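Local atomic coordinates of transglutaminase elicitor (Phytophthora sojae, PDB entry 3TW5), a protein that catalyses acyl transfer from protein glutamine side chains to amines such as lysine, and is probably recognised by plant innate immunity as a pathogen-associated elicitor. Residues W42-D47 and I85-G90; N201-H206 and G314-G319; A267-Y272 and L308-A313. The protein carries 1 engineered substitution. All blocks are in the same frame, centred on the assembly; numbering follows the deposited sequence.

Interaction 1: W42-D47 and I85-G90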
# COMPACT_ATOMS: atom_id res chain seq x y z
N TRP A 42 -5.50 -7.90 6.85
CA TRP A 42 -6.54 -8.28 7.81
C TRP A 42 -7.92 -8.39 7.17
O TRP A 42 -8.80 -7.57 7.45
CB TRP A 42 -6.54 -7.31 9.00
CG TRP A 42 -5.22 -7.29 9.69
CD1 TRP A 42 -4.26 -6.33 9.58
CD2 TRP A 42 -4.70 -8.29 10.57
NE1 TRP A 42 -3.17 -6.66 10.35
CE2 TRP A 42 -3.41 -7.86 10.96
CE3 TRP A 42 -5.19 -9.50 11.06
CZ2 TRP A 42 -2.61 -8.60 11.84
CZ3 TRP A 42 -4.39 -10.24 11.93
CH2 TRP A 42 -3.12 -9.79 12.31
N PRO A 43 -8.12 -9.41 6.32
CA PRO A 43 -9.29 -9.51 5.45
C PRO A 43 -10.61 -9.47 6.21
O PRO A 43 -10.70 -9.94 7.35
CB PRO A 43 -9.11 -10.88 4.78
CG PRO A 43 -7.69 -11.22 4.96
CD PRO A 43 -7.28 -10.62 6.25
N THR A 44 -11.62 -8.90 5.55
CA THR A 44 -12.97 -8.80 6.09
C THR A 44 -13.58 -10.18 6.27
O THR A 44 -14.22 -10.47 7.29
CB THR A 44 -13.85 -7.91 5.18
OG1 THR A 44 -13.23 -6.64 5.00
CG2 THR A 44 -15.24 -7.72 5.76
N TYR A 45 -13.38 -11.05 5.28
CA TYR A 45 -13.97 -12.39 5.27
C TYR A 45 -13.47 -13.29 6.41
O TYR A 45 -14.07 -14.32 6.71
CB TYR A 45 -13.78 -13.07 3.91
CG TYR A 45 -12.51 -13.86 3.78
CD1 TYR A 45 -12.50 -15.24 4.02
CD2 TYR A 45 -11.31 -13.25 3.42
CE1 TYR A 45 -11.32 -15.98 3.90
CE2 TYR A 45 -10.14 -13.98 3.30
CZ TYR A 45 -10.15 -15.34 3.55
OH TYR A 45 -8.99 -16.06 3.43
N GLN A 46 -12.37 -12.89 7.05
CA GLN A 46 -11.84 -13.60 8.21
C GLN A 46 -12.11 -12.85 9.52
O GLN A 46 -11.50 -13.14 10.55
CB GLN A 46 -10.35 -13.88 8.05
CG GLN A 46 -10.05 -15.08 7.15
CD GLN A 46 -8.57 -15.36 7.03
OE1 GLN A 46 -7.76 -14.45 6.82
NE2 GLN A 46 -8.21 -16.63 7.17
N ASP A 47 -13.03 -11.89 9.45
CA ASP A 47 -13.46 -11.07 10.58
C ASP A 47 -12.36 -10.11 11.06
O ASP A 47 -12.10 -10.01 12.26
CB ASP A 47 -13.99 -11.93 11.74
CG ASP A 47 -15.09 -11.25 12.52
OD1 ASP A 47 -15.11 -11.40 13.76
OD2 ASP A 47 -15.93 -10.56 11.91
N ILE A 85 -16.92 -9.52 9.64
CA ILE A 85 -18.00 -10.27 8.98
C ILE A 85 -19.36 -9.58 9.12
O ILE A 85 -20.12 -9.51 8.15
CB ILE A 85 -18.04 -11.75 9.48
CG1 ILE A 85 -16.82 -12.52 8.94
CG2 ILE A 85 -19.34 -12.45 9.08
CD1 ILE A 85 -16.49 -13.80 9.68
N ASP A 86 -19.64 -9.04 10.30
CA ASP A 86 -20.92 -8.38 10.56
C ASP A 86 -21.14 -7.10 9.75
O ASP A 86 -22.26 -6.61 9.65
CB ASP A 86 -21.10 -8.10 12.06
CG ASP A 86 -21.58 -9.32 12.83
OD1 ASP A 86 -22.23 -10.20 12.23
OD2 ASP A 86 -21.32 -9.40 14.05
N SER A 87 -20.06 -6.57 9.18
CA SER A 87 -20.14 -5.38 8.32
C SER A 87 -20.77 -5.68 6.96
O SER A 87 -21.04 -4.76 6.18
CB SER A 87 -18.76 -4.74 8.15
OG SER A 87 -17.93 -5.50 7.29
N GLN A 88 -20.99 -6.96 6.67
CA GLN A 88 -21.55 -7.38 5.38
C GLN A 88 -22.87 -8.14 5.53
O GLN A 88 -23.17 -9.04 4.74
CB GLN A 88 -20.53 -8.22 4.60
CG GLN A 88 -19.12 -7.63 4.49
CD GLN A 88 -19.05 -6.35 3.67
OE1 GLN A 88 -18.38 -5.40 4.05
NE2 GLN A 88 -19.75 -6.32 2.55
N SER A 89 -23.66 -7.75 6.54
CA SER A 89 -24.97 -8.36 6.83
C SER A 89 -25.89 -8.44 5.62
O SER A 89 -26.74 -9.32 5.54
CB SER A 89 -25.68 -7.59 7.95
OG SER A 89 -24.81 -7.33 9.03
N GLY A 90 -25.71 -7.51 4.68
CA GLY A 90 -26.56 -7.41 3.50
C GLY A 90 -26.27 -8.43 2.42
O GLY A 90 -27.09 -8.63 1.52

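Interaction 2: N201-H206 and G314-G319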
# COMPACT_ATOMS: atom_id res chain seq x y z
N ASN A 201 0.06 8.63 -16.26
CA ASN A 201 1.11 8.97 -17.22
C ASN A 201 2.48 8.45 -16.76
O ASN A 201 2.88 8.66 -15.62
CB ASN A 201 1.16 10.49 -17.44
CG ASN A 201 1.85 10.86 -18.74
OD1 ASN A 201 3.00 10.51 -18.98
ND2 ASN A 201 1.15 11.60 -19.59
N PRO A 202 3.19 7.73 -17.66
CA PRO A 202 4.50 7.18 -17.30
C PRO A 202 5.56 8.26 -17.05
O PRO A 202 6.51 8.01 -16.31
CB PRO A 202 4.87 6.32 -18.52
CG PRO A 202 4.03 6.84 -19.62
CD PRO A 202 2.77 7.32 -19.01
N ALA A 203 5.38 9.43 -17.66
CA ALA A 203 6.22 10.59 -17.35
C ALA A 203 6.07 10.93 -15.87
O ALA A 203 7.06 11.06 -15.16
CB ALA A 203 5.84 11.78 -18.20
N TYR A 204 4.82 11.04 -15.42
CA TYR A 204 4.55 11.31 -14.02
C TYR A 204 5.10 10.20 -13.13
O TYR A 204 5.74 10.47 -12.12
CB TYR A 204 3.06 11.56 -13.74
CG TYR A 204 2.80 11.71 -12.27
CD1 TYR A 204 3.25 12.84 -11.58
CD2 TYR A 204 2.16 10.71 -11.55
CE1 TYR A 204 3.05 12.97 -10.22
CE2 TYR A 204 1.95 10.83 -10.18
CZ TYR A 204 2.40 11.96 -9.53
OH TYR A 204 2.21 12.09 -8.18
N PHE A 205 4.87 8.95 -13.52
CA PHE A 205 5.36 7.80 -12.76
C PHE A 205 6.87 7.90 -12.49
O PHE A 205 7.31 7.81 -11.34
CB PHE A 205 5.02 6.48 -13.46
CG PHE A 205 5.63 5.26 -12.82
CD1 PHE A 205 5.13 4.77 -11.62
CD2 PHE A 205 6.71 4.62 -13.40
CE1 PHE A 205 5.69 3.64 -11.02
CE2 PHE A 205 7.28 3.50 -12.81
CZ PHE A 205 6.77 3.01 -11.61
N HIS A 206 7.65 8.11 -13.56
CA HIS A 206 9.10 8.22 -13.45
C HIS A 206 9.52 9.41 -12.59
O HIS A 206 10.30 9.25 -11.66
CB HIS A 206 9.76 8.29 -14.84
CG HIS A 206 11.24 8.10 -14.83
ND1 HIS A 206 11.84 6.87 -14.95
CD2 HIS A 206 12.26 9.00 -14.70
CE1 HIS A 206 13.15 7.01 -14.91
NE2 HIS A 206 13.43 8.29 -14.76
N GLY A 314 16.18 18.53 -22.79
CA GLY A 314 16.24 17.19 -22.21
C GLY A 314 15.33 17.03 -21.01
O GLY A 314 15.60 16.21 -20.11
N GLU A 315 14.26 17.81 -20.99
CA GLU A 315 13.30 17.79 -19.90
C GLU A 315 12.12 16.89 -20.25
O GLU A 315 11.63 16.91 -21.38
CB GLU A 315 12.83 19.22 -19.60
CG GLU A 315 12.15 19.37 -18.25
CD GLU A 315 12.24 20.78 -17.69
OE1 GLU A 315 13.37 21.24 -17.40
OE2 GLU A 315 11.18 21.42 -17.53
N ILE A 316 11.68 16.09 -19.28
CA ILE A 316 10.56 15.17 -19.47
C ILE A 316 9.25 15.96 -19.59
O ILE A 316 8.84 16.65 -18.66
CB ILE A 316 10.44 14.15 -18.32
CG1 ILE A 316 11.78 13.43 -18.09
CG2 ILE A 316 9.35 13.13 -18.63
CD1 ILE A 316 11.89 12.79 -16.73
N ILE A 317 8.62 15.84 -20.75
CA ILE A 317 7.37 16.56 -21.04
C ILE A 317 6.19 15.61 -21.28
O ILE A 317 5.05 16.06 -21.43
CB ILE A 317 7.52 17.50 -22.26
CG1 ILE A 317 7.95 16.73 -23.51
CG2 ILE A 317 8.50 18.63 -21.94
CD1 ILE A 317 7.60 17.42 -24.81
N GLY A 318 6.47 14.31 -21.30
CA GLY A 318 5.45 13.31 -21.58
C GLY A 318 5.99 11.90 -21.66
O GLY A 318 7.17 11.66 -21.39
N GLY A 319 5.12 10.97 -22.03
CA GLY A 319 5.49 9.56 -22.08
C GLY A 319 4.40 8.68 -22.66
O GLY A 319 3.27 9.12 -22.87

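Interaction 3: A267-Y272 and L308-A313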
# COMPACT_ATOMS: atom_id res chain seq x y z
N ALA A 267 7.26 16.90 -28.64
CA ALA A 267 8.35 15.99 -28.29
C ALA A 267 9.49 16.07 -29.31
O ALA A 267 9.26 15.96 -30.51
CB ALA A 267 7.83 14.56 -28.18
N LYS A 268 10.71 16.26 -28.81
CA LYS A 268 11.89 16.42 -29.66
C LYS A 268 12.70 15.14 -29.82
O LYS A 268 13.24 14.87 -30.89
CB LYS A 268 12.79 17.56 -29.16
CG LYS A 268 12.16 18.95 -29.23
CD LYS A 268 11.79 19.36 -30.65
CE LYS A 268 10.99 20.65 -30.66
NZ LYS A 268 10.28 20.88 -31.95
N SER A 269 12.80 14.36 -28.75
CA SER A 269 13.45 13.05 -28.79
C SER A 269 12.82 12.10 -27.77
O SER A 269 12.02 12.52 -26.94
CB SER A 269 14.96 13.17 -28.55
OG SER A 269 15.24 13.70 -27.27
N LEU A 270 13.19 10.82 -27.85
CA LEU A 270 12.61 9.81 -26.98
C LEU A 270 13.68 9.05 -26.20
O LEU A 270 14.83 8.97 -26.63
CB LEU A 270 11.76 8.83 -27.80
CG LEU A 270 10.67 9.38 -28.72
CD1 LEU A 270 10.21 8.29 -29.67
CD2 LEU A 270 9.49 9.94 -27.94
N VAL A 271 13.29 8.51 -25.04
CA VAL A 271 14.15 7.63 -24.27
C VAL A 271 13.35 6.42 -23.82
O VAL A 271 12.35 6.56 -23.12
CB VAL A 271 14.78 8.33 -23.03
CG1 VAL A 271 15.57 7.34 -22.19
CG2 VAL A 271 15.69 9.47 -23.45
N TYR A 272 13.77 5.23 -24.25
CA TYR A 272 13.16 3.99 -23.79
C TYR A 272 13.68 3.69 -22.40
O TYR A 272 14.89 3.61 -22.19
CB TYR A 272 13.48 2.84 -24.74
CG TYR A 272 13.11 1.47 -24.20
CD1 TYR A 272 11.81 0.98 -24.31
CD2 TYR A 272 14.06 0.67 -23.56
CE1 TYR A 272 11.47 -0.27 -23.82
CE2 TYR A 272 13.73 -0.58 -23.06
CZ TYR A 272 12.43 -1.04 -23.19
OH TYR A 272 12.10 -2.28 -22.69
N LEU A 308 9.85 7.81 -22.70
CA LEU A 308 9.75 9.15 -22.15
C LEU A 308 9.96 10.18 -23.26
O LEU A 308 10.85 10.02 -24.10
CB LEU A 308 10.75 9.37 -21.02
CG LEU A 308 10.51 8.66 -19.68
CD1 LEU A 308 11.61 9.02 -18.70
CD2 LEU A 308 9.15 9.01 -19.10
N GLU A 309 9.14 11.22 -23.27
CA GLU A 309 9.26 12.29 -24.25
C GLU A 309 10.10 13.44 -23.69
O GLU A 309 9.82 13.95 -22.60
CB GLU A 309 7.89 12.80 -24.67
CG GLU A 309 7.06 11.78 -25.41
CD GLU A 309 5.57 12.07 -25.34
OE1 GLU A 309 5.20 13.17 -24.88
OE2 GLU A 309 4.77 11.20 -25.73
N LEU A 310 11.12 13.82 -24.45
CA LEU A 310 12.05 14.88 -24.06
C LEU A 310 11.96 16.07 -25.01
O LEU A 310 11.74 15.90 -26.20
CB LEU A 310 13.48 14.35 -24.04
CG LEU A 310 14.07 13.75 -22.75
CD1 LEU A 310 13.18 12.70 -22.10
CD2 LEU A 310 15.44 13.16 -23.05
N ASP A 311 12.12 17.27 -24.47
CA ASP A 311 12.26 18.47 -25.30
C ASP A 311 13.74 18.72 -25.58
O ASP A 311 14.59 17.88 -25.26
CB ASP A 311 11.58 19.69 -24.65
CG ASP A 311 12.27 20.14 -23.36
OD1 ASP A 311 13.23 19.49 -22.91
OD2 ASP A 311 11.84 21.18 -22.81
N ASP A 312 14.05 19.87 -26.18
CA ASP A 312 15.44 20.24 -26.48
C ASP A 312 16.35 20.28 -25.25
O ASP A 312 17.49 19.82 -25.31
CB ASP A 312 15.50 21.58 -27.22
CG ASP A 312 15.04 21.47 -28.66
OD1 ASP A 312 14.40 22.42 -29.15
OD2 ASP A 312 15.32 20.42 -29.29
N ALA A 313 15.83 20.83 -24.15
CA ALA A 313 16.59 20.93 -22.90
C ALA A 313 16.72 19.59 -22.18
O ALA A 313 17.31 19.51 -21.10
CB ALA A 313 15.96 21.97 -21.98

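Interaction 1: W42-D47 and I85-G90
Asp47 and Ile85 mark the closest backbone approach, their CA atoms 4.9 Å apart, where the loop residues 42-47 meet residues 85-87, which have helical torsions without the regular bonding of a helix. The one hydrogen bond across the contact runs from Ile85 N to Asp47 OD2 (2.7 Å). It is nearly straight, 168° at the hydrogen, and approaches OD2 almost along its C-O bond. An aspartate suits this place because its carboxylate can accept from several donors at once, and its short chain keeps it close to the backbone: Ser80 OG also bonds to OD2, while OD1 takes Asn50 ND2 and a salt bridge from Arg112 NE. Arg112 reaches Asp86 OD2 as well, so one guanidinium joins two acids.

The Ile85 side chain crosses that of Asp47 at about a right angle. Its CG1 is anti to the carbonyl carbon (chi1 -71°), and CD1 at the end of that branch lies 3.7 Å from Asp47 CB and 3.9 Å from Tyr45 O. Ile121 and Tyr119 of strand 118-122 also touch this side chain, which suits a branched aliphatic residue. Farther along, the methyl CG2 of Thr44 rests against Ser87 OG (3.8 Å) and Gln88 CG (4.1 Å). The two hydroxyls turn to neighbouring backbone instead: Ser87 OG bonds to Gly84 O, and Thr44 OG1 weakly to Asn83 O.

The contact thus couples a buried, multiply bonded carboxylate to an apolar patch. Arg112 would be expected to offset the negative charge of both aspartates, tying these two loops to the small disulfide-bearing sheet region.

Interaction 2: N201-H206 and G314-G319
Ala203 turns its methyl group toward the start of strand 316-321, where the first turn of helix 202-215 meets it. The axes of 202-206 and 316-319 approach to 6.7 Å at 125°, and the contact is made by apolar groups and backbone, with no hydrogen bond across it. Ala203 CB lies 3.5 Å from Gly318 O and 3.8 Å from Ile316 CG2; a small residue suits a position where the helix comes so near the strand's backbone.

Ile316 splits its branches between two partners. CG2, anti to the backbone N, goes to Ala203, whereas the CG1 branch, anti to the carbonyl carbon, ends in CD1, which comes obliquely to His206 CD2 at 4.3 Å. The His206 ring has further neighbours: ND1 is hydrogen-bonded to Tyr306 OH, and the ring makes an edge-to-face pair with Phe238. Its carbon atoms can therefore serve the apolar contact while a nitrogen is satisfied.

At the helix start, Asn201 is the N-cap. Asn201 CG is anti to its own N (chi1 -159°), and with chi2 at -57° Asn201 OD1 accepts from Ala203 N at 2.9 Å, the donor lying in the carbonyl plane on a lone pair. Pro202, which has no amide hydrogen to satisfy, suits the first helical turn, and its ring atom CG packs 3.6 Å from Gly319 C. At Gly319 a side chain would point at Pro202 and the Ala203 amide, so glycine suits the place; Gly318 contributes its carbonyl.

Chemically, the Ala203 amide, which has no helical acceptor at the first turn, is satisfied by Asn201, leaving methyl, ring carbon and glycine backbone to meet, so the direct join between these segments is one of van der Waals packing.

Interaction 3: A267-Y272 and L308-A313
Leu310, Val271 and Lys268 bury the most surface where strands 269-280 and 299-310 pair antiparallel near an end of the sheet. Leu310 faces two residues at once, Lys268 and Ser269, a classic beta bulge. Its carbonyl oxygen accepts both amides: Lys268 N at 2.8 Å, nearly along the C=O axis, and Ser269 N at 3.2 Å, tilted 30° from the carbonyl plane. In return, Leu310 N donates to Ser269 O (2.9 Å).

The leucine side chain shares a sheet face with Val271, whose CG2, anti to the carbonyl carbon, lies 3.7 Å from Leu310 CD2; the two chains cross obliquely. Val271 is also the hydrogen-bonded partner of Leu308, giving its N to Leu308 O (3.0 Å) and taking Leu308 N on its own O (2.8 Å). Its beta-branched side chain suits an extended strand, and Leu23 from a loop touches both it and Leu308. On the other face, Leu270 and Glu309 lie side by side, while the carboxylate of Glu309 is bonded by Asn264, Tyr261 and the amino-terminal N of Glu1.

Lys268 sits at the exposed border. CG is anti to the carbonyl carbon (chi1 -65°), and this aliphatic part of the chain runs past Asp312, Lys268 CG coming 3.5 Å from Asp312 OD2. Lys268 NZ lies 5.2 Å from Asp312 OD1, not in contact, so any attraction would act at a distance. The bulge therefore concentrates two donors on one acceptor as the pairing ends, with leucine and valine packing on one face and a lysine suited to the solvent-facing margin.

How the interactions relate
Interactions 2 and 3 adjoin, their centres about 9 Å apart, because strands 299-310 and 316-321 follow one another in the chain and pair in the same antiparallel sheet. Glu309 makes the join through its backbone: Gly318 O lies 2.8 Å from Glu309 N, and Ile317 N lies 2.9 Å from Glu309 O, both probable hydrogen bonds. Helix 202-215 also packs on this junction, Ala203 CA lying 3.8 Å from Leu308 CD2. Interaction 1 stands apart on the opposite side of the chain's centre, with centres about 41 Å from interaction 2 and 49 Å from interaction 3. It joins loops earlier in the sequence, whereas the other two lie together at one end of the eight-stranded sheet.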